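Local coordinates for hypothetical lipoprotein ymcC (Escherichia coli K12, PDB 2IN5) that is of unknown function but, as a membrane lipoprotein of the group 4 capsule family, probably takes part in making or exporting capsule polysaccharide, at residues A[5-8]-A[9-12]; A[61-64]-A[65-69]. One frame throughout, in Å; residues are numbered along the deposited sequence.

In the fold
From the N terminus, contact 1 comes first, where the extended residues 5-7 run into helix 8-18 at Met8 and a serine cap fixes its first turn. Contact 2 follows much later and closes the tight hairpin between the antiparallel strands 58-62 and 68-72. The two stand in series, neither nested nor crossed, with their centres 13 Å apart. They touch directly, Val9 CG1 lying 3.4 Å from Leu62 CD1, so the start of the helix packs on the hairpin. Arg13, one turn further along the helix, bonds to both Asp10 and the carbonyl of Ser63. Both contacts also meet the second subunit: Gln5 there packs on Trp61.

Contact 1 of 2, residues A[5-8]-A[9-12]; sequences QQSM and VDTF
Ser7 is the N-cap of helix 8-18, and its OG accepts the backbone N-H of Asp10, three residues on, over 3.2 Å in a nearly straight bond (167°). The hydroxyl can face that N-H because it sits between the serine's own backbone N and carbonyl carbon (chi1 72°). In a capping box the Asp10 carboxylate would take the N-H of Ser7 directly. Here a water fills that role: it accepts from Ser7 N at 2.7 Å and donates both to Asp10 OD2 and to the carbonyl oxygen of Gln5, tying the loop to the helix start. OD2 also lies 2.7 Å from Ser7 OG, while OD1 forms a salt bridge with Arg13, which probably steadies the negative charge beside the helix N terminus.

On another side of the turn, the Gln6 chain bends at its second torsion (chi2 53°) and brings its amide across to Thr11. NE2 donates to Thr11 OG1 at 3.0 Å, with the acceptor almost in the amide plane. That hydroxyl is also hydrogen-bonded to Pro33 O of the second subunit, and Gln6 itself packs on this proline. A leucine in place of Gln6 would probably leave Thr11 OG1 without its amide donor and weaken the tie between loop and first turn.

The regular helix bonds begin here, with Thr11 N donating to Ser7 O at 3.1 Å and Phe12 N to Met8 O at 3.0 Å. Phe12 meets both the Phe12 ring and Met8 of the second subunit, so this turn is part of the dimer interface. Within the turn, the ring presents its edge to the Met8 carbonyl: CD2 comes within 3.1 Å of Met8 O, which lies near the ring plane.

Contact 2 of 2, residues A[61-64]-A[65-69]; sequences WLSQ and DNAML
Ser63 and Ala67 stand opposite each other across the turn, and the serine hydroxyl reaches over to the backbone N-H of the alanine. Its CB lies 4.0 Å from Ala67 O, the oxygen that accepts from Ser63 N. From CB the hydroxyl turns in between the backbone N and the carbonyl carbon (chi1 73°). There OG accepts a firm bond from Ala67 N at 3.1 Å and a weak one from Asp65 N, and rests 3.5 Å from Ala67 CB. This is a 3:5 beta hairpin: a type I turn over 63-66, with a weak Asn66 N to Ser63 O bond, then a G1 bulge where Asn66 takes the left-handed helical conformation (phi 62°). Ser63 O has a second donor in Arg13 of helix 8-18.

The strands then pair in antiparallel fashion. Trp61 and Leu69 form a hydrogen-bonded pair, with N to O distances of 2.9 Å both ways. The indole turns its edge to this link, CD1 lying 3.4 Å from Leu69 O, while NE1 bonds to Thr71. Leu62 and Met68 make the adjoining non-hydrogen-bonded pair. Leu62 runs alongside Asn66, its CD2 4.1 Å from Met68 CB and 4.0 Å from Asn66 OD1.

Contact 1 of 2, residues A[5-8]-A[9-12]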
loop_
_atom_site.group_PDB
_atom_site.type_symbol
_atom_site.label_atom_id
_atom_site.label_comp_id
_atom_site.label_asym_id
_atom_site.label_seq_id
_atom_site.Cartn_x
_atom_site.Cartn_y
_atom_site.Cartn_z
ATOM N N GLN A 5 6.462 -13.970 5.633
ATOM C CA GLN A 5 7.566 -13.176 5.130
ATOM C C GLN A 5 7.773 -12.003 6.079
ATOM O O GLN A 5 6.919 -11.718 6.917
ATOM C CB GLN A 5 7.250 -12.646 3.729
ATOM C CG GLN A 5 6.458 -13.589 2.827
ATOM C CD GLN A 5 6.103 -12.936 1.484
ATOM O OE1 GLN A 5 6.857 -13.019 0.518
ATOM N NE2 GLN A 5 4.961 -12.267 1.439
ATOM N N GLN A 6 8.903 -11.318 5.949
ATOM C CA GLN A 6 9.187 -10.170 6.809
ATOM C C GLN A 6 9.413 -8.949 5.908
ATOM O O GLN A 6 10.421 -8.878 5.216
ATOM C CB GLN A 6 10.437 -10.471 7.659
ATOM C CG GLN A 6 10.675 -9.542 8.847
ATOM C CD GLN A 6 9.465 -9.437 9.762
ATOM O OE1 GLN A 6 8.683 -10.384 9.890
ATOM N NE2 GLN A 6 9.314 -8.290 10.415
ATOM N N SER A 7 8.478 -8.005 5.900
ATOM C CA SER A 7 8.630 -6.809 5.066
ATOM C C SER A 7 9.447 -5.755 5.795
ATOM O O SER A 7 9.561 -5.787 7.022
ATOM C CB SER A 7 7.267 -6.204 4.696
ATOM O OG SER A 7 6.652 -5.573 5.810
HETATM N N MSE A 8 10.009 -4.822 5.029
HETATM C CA MSE A 8 10.803 -3.743 5.597
HETATM C C MSE A 8 9.945 -2.835 6.445
HETATM O O MSE A 8 10.388 -2.307 7.458
HETATM C CB MSE A 8 11.448 -2.895 4.502
HETATM C CG MSE A 8 12.550 -3.559 3.710
HETATM SE SE MSE A 8 13.573 -2.168 2.864
HETATM C CE MSE A 8 14.923 -3.204 1.991
ATOM N N VAL A 9 8.713 -2.621 6.024
ATOM C CA VAL A 9 7.856 -1.750 6.798
ATOM C C VAL A 9 7.619 -2.326 8.184
ATOM O O VAL A 9 7.745 -1.620 9.169
ATOM C CB VAL A 9 6.522 -1.500 6.073
ATOM C CG1 VAL A 9 5.514 -0.858 7.021
ATOM C CG2 VAL A 9 6.766 -0.573 4.888
ATOM N N ASP A 10 7.297 -3.610 8.266
ATOM C CA ASP A 10 7.058 -4.222 9.565
ATOM C C ASP A 10 8.297 -4.226 10.437
ATOM O O ASP A 10 8.227 -3.914 11.616
ATOM C CB ASP A 10 6.549 -5.644 9.389
ATOM C CG ASP A 10 5.165 -5.681 8.804
ATOM O OD1 ASP A 10 4.277 -4.995 9.361
ATOM O OD2 ASP A 10 4.956 -6.394 7.795
ATOM N N THR A 11 9.429 -4.581 9.848
ATOM C CA THR A 11 10.684 -4.634 10.574
ATOM C C THR A 11 11.119 -3.284 11.154
ATOM O O THR A 11 11.437 -3.184 12.347
ATOM C CB THR A 11 11.792 -5.166 9.674
ATOM O OG1 THR A 11 11.557 -6.552 9.427
ATOM C CG2 THR A 11 13.147 -4.989 10.327
ATOM N N PHE A 12 11.139 -2.250 10.317
ATOM C CA PHE A 12 11.544 -0.926 10.760
ATOM C C PHE A 12 10.478 -0.237 11.592
ATOM O O PHE A 12 10.786 0.630 12.401
ATOM C CB PHE A 12 11.945 -0.082 9.548
ATOM C CG PHE A 12 13.277 -0.473 8.973
ATOM C CD1 PHE A 12 14.443 0.148 9.406
ATOM C CD2 PHE A 12 13.374 -1.514 8.060
ATOM C CE1 PHE A 12 15.693 -0.265 8.944
ATOM C CE2 PHE A 12 14.622 -1.943 7.586
ATOM C CZ PHE A 12 15.785 -1.316 8.034
HETATM O O HOH W 1 6.367 -8.613 7.439
#

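Contact 2 of 2, residues A[61-64]-A[65-69]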
loop_
_atom_site.group_PDB
_atom_site.type_symbol
_atom_site.label_atom_id
_atom_site.label_comp_id
_atom_site.label_asym_id
_atom_site.label_seq_id
_atom_site.Cartn_x
_atom_site.Cartn_y
_atom_site.Cartn_z
ATOM N N TRP A 61 -1.156 5.407 6.812
ATOM C CA TRP A 61 -0.477 5.495 8.101
ATOM C C TRP A 61 -0.656 4.226 8.941
ATOM O O TRP A 61 -1.754 3.687 9.053
ATOM C CB TRP A 61 -0.998 6.699 8.881
ATOM C CG TRP A 61 -1.049 7.954 8.067
ATOM C CD1 TRP A 61 -1.970 8.272 7.109
ATOM C CD2 TRP A 61 -0.134 9.058 8.123
ATOM N NE1 TRP A 61 -1.689 9.502 6.567
ATOM C CE2 TRP A 61 -0.568 10.009 7.169
ATOM C CE3 TRP A 61 1.007 9.334 8.883
ATOM C CZ2 TRP A 61 0.101 11.222 6.958
ATOM C CZ3 TRP A 61 1.677 10.539 8.676
ATOM C CH2 TRP A 61 1.219 11.469 7.718
ATOM N N LEU A 62 0.435 3.764 9.540
ATOM C CA LEU A 62 0.420 2.550 10.345
ATOM C C LEU A 62 0.707 2.782 11.819
ATOM O O LEU A 62 1.639 3.499 12.164
ATOM C CB LEU A 62 1.458 1.582 9.795
ATOM C CG LEU A 62 1.212 1.141 8.356
ATOM C CD1 LEU A 62 2.448 0.468 7.805
ATOM C CD2 LEU A 62 0.009 0.216 8.318
ATOM N N SER A 63 -0.074 2.153 12.691
ATOM C CA SER A 63 0.148 2.302 14.128
ATOM C C SER A 63 1.028 1.162 14.641
ATOM O O SER A 63 1.534 0.357 13.856
ATOM C CB SER A 63 -1.181 2.295 14.875
ATOM O OG SER A 63 -1.725 0.994 14.894
ATOM N N GLN A 64 1.212 1.096 15.957
ATOM C CA GLN A 64 2.029 0.040 16.559
ATOM C C GLN A 64 1.289 -1.302 16.527
ATOM O O GLN A 64 1.907 -2.352 16.360
ATOM C CB GLN A 64 2.380 0.395 18.005
ATOM C CG GLN A 64 3.427 -0.524 18.621
ATOM C CD GLN A 64 3.635 -0.271 20.108
ATOM O OE1 GLN A 64 3.887 0.858 20.530
ATOM N NE2 GLN A 64 3.536 -1.327 20.908
ATOM N N ASP A 65 -0.034 -1.245 16.692
ATOM C CA ASP A 65 -0.906 -2.424 16.680
ATOM C C ASP A 65 -1.198 -2.830 15.238
ATOM O O ASP A 65 -2.020 -3.711 14.974
ATOM C CB ASP A 65 -2.221 -2.109 17.416
ATOM C CG ASP A 65 -3.190 -3.288 17.436
ATOM O OD1 ASP A 65 -2.726 -4.443 17.581
ATOM O OD2 ASP A 65 -4.422 -3.064 17.329
ATOM N N ASN A 66 -0.516 -2.170 14.310
ATOM C CA ASN A 66 -0.670 -2.430 12.881
ATOM C C ASN A 66 -2.080 -2.147 12.337
ATOM O O ASN A 66 -2.595 -2.867 11.480
ATOM C CB ASN A 66 -0.253 -3.868 12.564
ATOM C CG ASN A 66 0.001 -4.085 11.082
ATOM O OD1 ASN A 66 0.503 -3.191 10.390
ATOM N ND2 ASN A 66 -0.326 -5.279 10.592
ATOM N N ALA A 67 -2.702 -1.099 12.869
ATOM C CA ALA A 67 -4.011 -0.671 12.406
ATOM C C ALA A 67 -3.639 0.348 11.335
ATOM O O ALA A 67 -2.556 0.932 11.399
ATOM C CB ALA A 67 -4.783 -0.005 13.528
HETATM N N MSE A 68 -4.511 0.571 10.358
HETATM C CA MSE A 68 -4.194 1.508 9.289
HETATM C C MSE A 68 -5.173 2.655 9.115
HETATM O O MSE A 68 -6.366 2.500 9.329
HETATM C CB MSE A 68 -4.061 0.750 7.969
HETATM C CG MSE A 68 -3.886 1.646 6.755
HETATM SE SE MSE A 68 -3.306 0.685 5.174
HETATM C CE MSE A 68 -5.037 0.142 4.507
ATOM N N LEU A 69 -4.648 3.814 8.734
ATOM C CA LEU A 69 -5.464 4.999 8.489
ATOM C C LEU A 69 -5.163 5.477 7.079
ATOM O O LEU A 69 -4.000 5.566 6.697
ATOM C CB LEU A 69 -5.135 6.112 9.483
ATOM C CG LEU A 69 -6.070 6.200 10.681
ATOM C CD1 LEU A 69 -5.686 5.163 11.712
ATOM C CD2 LEU A 69 -5.994 7.586 11.259
#